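Local coordinates for protein endo-beta-1,4-glucanase (cellulase B) (Bacillus halodurans, PDB 4V2X) that hydrolyses beta-1,4-glucans as a three-module family 5 glycoside hydrolase whose CBM46 module contributes to the breakdown of xyloglucan and beta-1,3-1,4-glucans, at residues R481-Q486 with N502-A507; T220-I225 with L238-M243; V281-Y286 with G520-T525. One frame throughout, in Å; residues are numbered along the deposited sequence. Where two conformers were deposited one is given.

Interaction 1: R481-Q486 with N502-A507; sequences RTPVLQ and NGNSLA
Arg481 and Asn502 meet through their backbones, where the loop leading into strand 484-491 passes the turn between strands 495-500 and 506-513 at one end of the antiparallel beta-sandwich of the CBM46 module. The register is closest at Pro483 and Asn502, whose CA atoms lie 5.3 Å apart. Arg481 N donates to Asn502 O at 3.0 Å, in the carbonyl plane and nearly straight. This bond lies just past the ladder of strands 484-491 and 495-500, where Val484 pairs with Ser500; the other two bonds across the contact come from side-chain amides. Asn502, with positive phi, points its CB toward the partner loop, and with CG anti to the carbonyl carbon (chi1 -76°) its amide reaches over to the Thr482 carbonyl. ND2 lies 3.0 Å from Thr482 O; that oxygen sits in the amide plane of Asn502, whereas the donor is tilted 29° from the carbonyl plane. Asn504 grips the preceding carbonyl: its ND2 stands 2.7 Å from Arg481 O, approaching almost in line with the C=O, though the bond is bent at the hydrogen. The same nitrogen also donates to Phe501 O, and Asn504 OD1 is bonded to Ser566 OG, so both ends of this buried amide are engaged and its rotation is fixed. Pro483 crosses the amide at about a right angle, its CG 3.5 Å from Asn504 ND2, and Phe564 of strand 556-564 packs against both residues. On the exposed side, the Arg481 chain bends at chi3 and brings its guanidinium alongside the Asn502 amide, NH1 4.0 Å from Asn502 ND2, the two planes 63° apart. A water spans the pair there, accepting from Arg481 NH1 at 3.2 Å and donating to Asn502 OD1 at 2.9 Å.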
# COMPACT_ATOMS: atom_id res chain seq x y z
N ARG A 481 5.89 33.35 -50.44
CA ARG A 481 7.16 34.05 -50.63
C ARG A 481 7.84 34.12 -49.27
O ARG A 481 7.22 33.87 -48.24
CB ARG A 481 6.97 35.48 -51.11
CG ARG A 481 5.76 35.71 -51.99
CD ARG A 481 5.61 37.19 -52.28
NE ARG A 481 6.81 37.73 -52.92
CZ ARG A 481 7.48 38.81 -52.52
NH1 ARG A 481 7.07 39.53 -51.48
NH2 ARG A 481 8.56 39.19 -53.18
N THR A 482 9.11 34.50 -49.26
CA THR A 482 9.82 34.68 -48.00
C THR A 482 9.01 35.63 -47.11
O THR A 482 8.62 36.71 -47.56
CB THR A 482 11.25 35.21 -48.23
OG1 THR A 482 12.03 34.19 -48.85
CG2 THR A 482 11.91 35.60 -46.90
N PRO A 483 8.72 35.20 -45.87
CA PRO A 483 8.02 36.10 -44.95
C PRO A 483 8.96 37.20 -44.49
O PRO A 483 10.17 37.00 -44.45
CB PRO A 483 7.62 35.19 -43.78
CG PRO A 483 8.29 33.88 -43.99
CD PRO A 483 9.17 33.97 -45.20
N VAL A 484 8.39 38.35 -44.17
CA VAL A 484 9.17 39.53 -43.82
C VAL A 484 8.66 40.06 -42.50
O VAL A 484 7.46 40.26 -42.33
CB VAL A 484 9.05 40.63 -44.90
CG1 VAL A 484 9.94 41.81 -44.55
CG2 VAL A 484 9.40 40.08 -46.27
N LEU A 485 9.58 40.25 -41.56
CA LEU A 485 9.29 40.91 -40.29
C LEU A 485 9.90 42.30 -40.32
O LEU A 485 10.90 42.53 -41.01
CB LEU A 485 9.86 40.11 -39.12
CG LEU A 485 9.32 38.68 -39.00
CD1 LEU A 485 10.07 37.94 -37.90
CD2 LEU A 485 7.83 38.67 -38.73
N GLN A 486 9.30 43.22 -39.58
CA GLN A 486 9.76 44.59 -39.59
C GLN A 486 10.25 45.04 -38.22
O GLN A 486 9.75 44.60 -37.18
CB GLN A 486 8.65 45.53 -40.07
CG GLN A 486 8.02 45.14 -41.40
CD GLN A 486 8.97 45.28 -42.58
OE1 GLN A 486 10.11 45.70 -42.44
NE2 GLN A 486 8.49 44.91 -43.76
N ASN A 502 3.03 36.33 -45.92
CA ASN A 502 3.27 36.03 -47.33
C ASN A 502 2.97 34.56 -47.69
O ASN A 502 3.77 33.90 -48.34
CB ASN A 502 4.71 36.42 -47.73
CG ASN A 502 4.88 37.92 -47.89
OD1 ASN A 502 3.91 38.65 -48.12
ND2 ASN A 502 6.12 38.39 -47.79
N GLY A 503 1.81 34.08 -47.25
CA GLY A 503 1.37 32.72 -47.56
C GLY A 503 1.93 31.63 -46.67
O GLY A 503 1.64 30.45 -46.89
N ASN A 504 2.72 32.01 -45.67
CA ASN A 504 3.36 31.04 -44.77
C ASN A 504 2.57 30.81 -43.49
O ASN A 504 1.83 31.69 -43.03
CB ASN A 504 4.76 31.50 -44.39
CG ASN A 504 5.71 31.49 -45.57
OD1 ASN A 504 6.28 30.46 -45.90
ND2 ASN A 504 5.87 32.65 -46.20
N SER A 505 2.75 29.62 -42.93
CA SER A 505 2.21 29.27 -41.63
C SER A 505 3.38 29.08 -40.66
O SER A 505 4.35 28.39 -40.98
CB SER A 505 1.41 27.97 -41.73
OG SER A 505 1.01 27.50 -40.46
N LEU A 506 3.28 29.70 -39.48
CA LEU A 506 4.36 29.61 -38.50
C LEU A 506 4.30 28.28 -37.77
O LEU A 506 3.24 27.89 -37.29
CB LEU A 506 4.26 30.76 -37.50
CG LEU A 506 5.32 30.81 -36.39
CD1 LEU A 506 6.70 31.12 -36.95
CD2 LEU A 506 4.93 31.84 -35.34
N ALA A 507 5.44 27.61 -37.65
CA ALA A 507 5.54 26.34 -36.93
C ALA A 507 5.98 26.55 -35.47
O ALA A 507 5.33 26.06 -34.54
CB ALA A 507 6.49 25.40 -37.64
O HOH W 1 4.04 40.12 -50.67

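Interaction 2: T220-I225 with L238-M243; sequences TVFFEI and LVLPTM
Phe222 and Phe223 both set CG anti to the backbone N (chi1 159° and 173°), which sends two successive rings off helix 209-227 to meet leucines of strand 238-241. Leu238 and Leu240 take the other common choice, CG anti to the carbonyl carbon, and their branched ends reach from the strand to the rings. The helix and strand segments run antiparallel, at 173°, with axes 10.0 Å apart. That geometry suits a helix packed outside its barrel strand in the (beta/alpha)8 fold of family 5 enzymes: the chain climbs strand 238-241 after descending this helix. Phe222 enters with the CD2-CE2 side of its ring. Leu240 CD2 lies 3.7 Å from Phe222 CD2 and equally near CE2, crossing the side chain obliquely, while Leu238 CB comes within 3.9 Å of Phe222 CE2. Leu238 and Phe222 slide past each other in opposite directions, which brings Leu238 CD2 to 4.0 Å from Phe222 CZ. The other methyl serves the second ring: Leu238 CD1 is 3.9 Å from Phe223 CD1, at about a right angle to that side chain. Thus one leucine fork divides its two methyls between neighbouring phenylalanines. Outside the two segments, Phe222 forms an edge-to-face pair with Trp176 of helix 165-183, and Phe223 packs on Asn166 of the second subunit. Replacing Phe222 by an alanine is likely to leave Leu240 CD2 and Leu238 CB without their ring partner, to open a gap between helix and strand, and to deprive Trp176 of its edge-to-face mate. Every touching residue is buried and every close side-chain pair is carbon on carbon, which implies that dispersion and the exclusion of water, rather than directed polar bonds, hold this layer together.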
# COMPACT_ATOMS: atom_id res chain seq x y z
N THR A 220 -11.85 3.01 -1.96
CA THR A 220 -12.41 1.91 -1.17
C THR A 220 -13.69 2.32 -0.46
O THR A 220 -14.67 1.57 -0.45
CB THR A 220 -11.36 1.43 -0.15
OG1 THR A 220 -10.23 0.93 -0.87
CG2 THR A 220 -11.91 0.32 0.76
N VAL A 221 -13.69 3.50 0.15
CA VAL A 221 -14.89 3.99 0.81
C VAL A 221 -16.02 4.24 -0.19
O VAL A 221 -17.19 4.01 0.09
CB VAL A 221 -14.61 5.23 1.69
CG1 VAL A 221 -14.18 6.43 0.85
CG2 VAL A 221 -15.83 5.55 2.55
N PHE A 222 -15.66 4.72 -1.38
CA PHE A 222 -16.62 4.90 -2.47
C PHE A 222 -17.26 3.56 -2.82
O PHE A 222 -18.49 3.45 -2.88
CB PHE A 222 -15.87 5.55 -3.65
CG PHE A 222 -16.51 5.36 -4.99
CD1 PHE A 222 -17.57 6.15 -5.39
CD2 PHE A 222 -16.00 4.44 -5.89
CE1 PHE A 222 -18.13 6.01 -6.65
CE2 PHE A 222 -16.55 4.28 -7.15
CZ PHE A 222 -17.62 5.07 -7.53
N PHE A 223 -16.43 2.54 -2.99
CA PHE A 223 -16.92 1.18 -3.27
C PHE A 223 -17.89 0.71 -2.18
O PHE A 223 -19.00 0.27 -2.48
CB PHE A 223 -15.73 0.23 -3.39
CG PHE A 223 -16.11 -1.21 -3.51
CD1 PHE A 223 -16.32 -1.79 -4.75
CD2 PHE A 223 -16.21 -2.01 -2.37
CE1 PHE A 223 -16.66 -3.13 -4.85
CE2 PHE A 223 -16.55 -3.35 -2.47
CZ PHE A 223 -16.77 -3.91 -3.71
N GLU A 224 -17.46 0.83 -0.92
CA GLU A 224 -18.26 0.38 0.22
C GLU A 224 -19.63 1.07 0.27
O GLU A 224 -20.66 0.42 0.45
CB GLU A 224 -17.52 0.63 1.53
CG GLU A 224 -16.40 -0.36 1.82
CD GLU A 224 -15.66 -0.04 3.11
OE1 GLU A 224 -14.93 0.98 3.15
OE2 GLU A 224 -15.81 -0.80 4.09
N ILE A 225 -19.62 2.39 0.12
CA ILE A 225 -20.84 3.19 0.13
C ILE A 225 -21.78 2.77 -0.99
O ILE A 225 -22.94 2.45 -0.74
CB ILE A 225 -20.54 4.69 -0.00
CG1 ILE A 225 -19.90 5.21 1.29
CG2 ILE A 225 -21.81 5.48 -0.30
CD1 ILE A 225 -19.23 6.55 1.15
N LEU A 238 -18.41 0.44 -11.43
CA LEU A 238 -17.72 1.53 -10.76
C LEU A 238 -16.38 1.74 -11.43
O LEU A 238 -15.67 0.79 -11.76
CB LEU A 238 -17.50 1.21 -9.28
CG LEU A 238 -18.77 0.86 -8.51
CD1 LEU A 238 -18.45 0.56 -7.06
CD2 LEU A 238 -19.81 1.96 -8.62
N VAL A 239 -16.05 3.02 -11.62
CA VAL A 239 -14.85 3.42 -12.34
C VAL A 239 -13.85 4.01 -11.36
O VAL A 239 -14.16 4.96 -10.64
CB VAL A 239 -15.19 4.44 -13.45
CG1 VAL A 239 -13.94 4.79 -14.26
CG2 VAL A 239 -16.28 3.91 -14.37
N LEU A 240 -12.65 3.42 -11.32
CA LEU A 240 -11.63 3.83 -10.35
C LEU A 240 -10.36 4.29 -11.07
O LEU A 240 -9.85 3.60 -11.95
CB LEU A 240 -11.27 2.66 -9.42
CG LEU A 240 -12.41 2.04 -8.60
CD1 LEU A 240 -11.90 0.89 -7.75
CD2 LEU A 240 -13.10 3.08 -7.73
N PRO A 241 -9.85 5.48 -10.70
CA PRO A 241 -8.70 6.06 -11.37
C PRO A 241 -7.36 5.70 -10.75
O PRO A 241 -7.27 5.41 -9.56
CB PRO A 241 -8.93 7.55 -11.17
CG PRO A 241 -9.55 7.62 -9.81
CD PRO A 241 -10.45 6.42 -9.74
N THR A 242 -6.31 5.78 -11.56
CA THR A 242 -4.96 5.92 -11.05
C THR A 242 -4.74 7.34 -10.53
O THR A 242 -5.50 8.27 -10.86
CB THR A 242 -3.91 5.68 -12.15
OG1 THR A 242 -4.19 6.55 -13.25
CG2 THR A 242 -3.95 4.26 -12.63
N MET A 243 -3.69 7.53 -9.73
CA MET A 243 -3.28 8.87 -9.30
C MET A 243 -3.02 9.73 -10.53
O MET A 243 -2.35 9.29 -11.48
CB MET A 243 -2.00 8.81 -8.44
CG MET A 243 -1.74 10.07 -7.61
SD MET A 243 -2.87 10.26 -6.22
CE MET A 243 -2.30 8.92 -5.17

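Interaction 3: V281-Y286 with G520-T525; sequences VNIAGY and GPQDWT
Ile283, Ala284 and Thr525 bury the most surface where a loop of the catalytic module meets the CBM46 module. Beyond Val281, the end of helix 277-281, neither segment has regular structure: Ile283 opens a type I' turn that ends at Tyr286, and Thr525 closes a type I turn that starts at Gln522. Asn282, with positive phi, is the C-prime residue of the Schellman motif ending helix 277-281, in which Ile283 N bonds to Pro278 O. The Ile283 side chain is extended, CG1 anti to the backbone N (chi1 -167°) and chi2 173°, so CD1 projects to the far loop, 3.7 Å from Gln522 CG; the two chains cross at about a right angle. Ile283 also touches Trp277 and Pro278 of helix 277-281. Ala284 meets the six-membered ring of Trp524, with its CB 3.6 Å from CZ3 and 3.7 Å from CH2. The Thr525 side chain meets the backbone of the same alanine: OG1 comes to 3.3 Å from Ala284 CA and CG2 to 3.8 Å from that CA. The hydroxyl's polar partner is Phe527 N. The indole is held from its own loop. Trp524 NE1 gives a nearly straight bond (170°) to Gln522 OE1 at 2.7 Å, in the ring plane and on a lone pair of that oxygen, while Thr525 CG2 lies over one face near the rim. The bond and the methyl together limit how the ring can turn, presenting CZ3 and CH2 to Ala284. Because the segments meet mainly through carbon while Gln522 OE1 and Thr525 OG1 bond on their own side, to Trp524 NE1 and Phe527 N, the chemistry implies a largely van der Waals junction between modules, supplemented by backbone hydrogen bonds of Ala284 with Phe527 and Asn282 with Phe530.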
# COMPACT_ATOMS: atom_id res chain seq x y z
N VAL A 281 1.71 20.45 -26.39
CA VAL A 281 1.62 21.90 -26.20
C VAL A 281 2.39 22.72 -27.24
O VAL A 281 2.25 23.94 -27.28
CB VAL A 281 2.05 22.34 -24.78
CG1 VAL A 281 1.19 21.63 -23.72
CG2 VAL A 281 3.54 22.12 -24.53
N ASN A 282 3.17 22.04 -28.09
CA ASN A 282 4.04 22.67 -29.09
C ASN A 282 5.14 23.52 -28.45
O ASN A 282 5.09 24.75 -28.46
CB ASN A 282 3.25 23.48 -30.12
CG ASN A 282 4.09 23.85 -31.33
OD1 ASN A 282 5.32 23.76 -31.31
ND2 ASN A 282 3.43 24.28 -32.39
N ILE A 283 6.14 22.82 -27.93
CA ILE A 283 7.30 23.42 -27.30
C ILE A 283 8.48 22.52 -27.63
O ILE A 283 8.30 21.38 -28.07
CB ILE A 283 7.08 23.55 -25.77
CG1 ILE A 283 8.11 24.47 -25.11
CG2 ILE A 283 7.08 22.18 -25.10
CD1 ILE A 283 7.80 24.74 -23.64
N ALA A 284 9.69 23.04 -27.47
CA ALA A 284 10.93 22.26 -27.59
C ALA A 284 11.18 21.70 -29.00
O ALA A 284 12.02 20.81 -29.17
CB ALA A 284 10.96 21.14 -26.55
N GLY A 285 10.49 22.24 -30.00
CA GLY A 285 10.70 21.85 -31.39
C GLY A 285 9.82 20.72 -31.88
O GLY A 285 9.98 20.29 -33.03
N TYR A 286 8.91 20.25 -31.02
CA TYR A 286 8.06 19.10 -31.34
C TYR A 286 6.81 19.55 -32.07
O TYR A 286 5.70 19.50 -31.54
CB TYR A 286 7.72 18.29 -30.08
CG TYR A 286 8.92 17.51 -29.59
CD1 TYR A 286 9.20 16.24 -30.09
CD2 TYR A 286 9.81 18.07 -28.67
CE1 TYR A 286 10.31 15.53 -29.67
CE2 TYR A 286 10.92 17.37 -28.25
CZ TYR A 286 11.17 16.10 -28.75
OH TYR A 286 12.28 15.41 -28.34
N GLY A 520 13.66 33.20 -22.22
CA GLY A 520 12.22 33.06 -22.06
C GLY A 520 11.82 31.87 -21.21
O GLY A 520 12.66 31.22 -20.58
N PRO A 521 10.51 31.59 -21.15
CA PRO A 521 9.99 30.49 -20.35
C PRO A 521 10.55 29.15 -20.80
O PRO A 521 10.89 28.98 -21.99
CB PRO A 521 8.48 30.56 -20.59
CG PRO A 521 8.21 31.93 -21.10
CD PRO A 521 9.44 32.34 -21.84
N GLN A 522 10.63 28.21 -19.86
CA GLN A 522 11.09 26.84 -20.13
C GLN A 522 12.43 26.88 -20.87
O GLN A 522 12.54 26.42 -22.01
CB GLN A 522 10.03 26.07 -20.91
CG GLN A 522 8.66 26.02 -20.23
CD GLN A 522 8.62 25.21 -18.95
OE1 GLN A 522 9.42 24.29 -18.75
NE2 GLN A 522 7.67 25.52 -18.08
N ASP A 523 13.44 27.43 -20.21
CA ASP A 523 14.70 27.75 -20.86
C ASP A 523 15.67 26.57 -20.98
O ASP A 523 16.83 26.74 -21.36
CB ASP A 523 15.36 28.98 -20.20
CG ASP A 523 15.87 28.72 -18.80
OD1 ASP A 523 15.95 27.56 -18.34
OD2 ASP A 523 16.23 29.71 -18.14
N TRP A 524 15.18 25.37 -20.68
CA TRP A 524 15.87 24.13 -21.02
C TRP A 524 15.85 23.87 -22.54
O TRP A 524 16.58 23.02 -23.04
CB TRP A 524 15.27 22.94 -20.25
CG TRP A 524 13.79 22.87 -20.32
CD1 TRP A 524 12.90 23.45 -19.46
CD2 TRP A 524 13.01 22.20 -21.32
NE1 TRP A 524 11.62 23.19 -19.85
CE2 TRP A 524 11.65 22.42 -20.99
CE3 TRP A 524 13.32 21.43 -22.44
CZ2 TRP A 524 10.61 21.90 -21.75
CZ3 TRP A 524 12.28 20.92 -23.20
CH2 TRP A 524 10.94 21.15 -22.85
N THR A 525 15.02 24.62 -23.27
CA THR A 525 14.99 24.55 -24.73
C THR A 525 14.95 25.95 -25.34
O THR A 525 14.40 26.88 -24.75
CB THR A 525 13.78 23.73 -25.23
OG1 THR A 525 13.77 23.71 -26.67
CG2 THR A 525 12.45 24.31 -24.73

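Overall arrangement
Following the chain from its N terminus, interaction 2 comes first: it closes the short connection from helix 209-227 to strand 238-241, within the catalytic barrel. The chain then reaches 281-286, where interaction 3 opens; it is completed by 520-525 after 233 intervening residues, and since its segments belong to different modules it joins the catalytic barrel to the CBM46 module. Interaction 1 is nested inside that long loop and closes a 15-residue hairpin segment in the CBM46 sandwich. Interactions 1 and 3 touch through a weak hydrogen bond from Asn282 ND2 to Ala507 O, with centres about 21 Å apart. Interaction 2 stands apart, its centre about 53 and 37 Å from those of interactions 1 and 3.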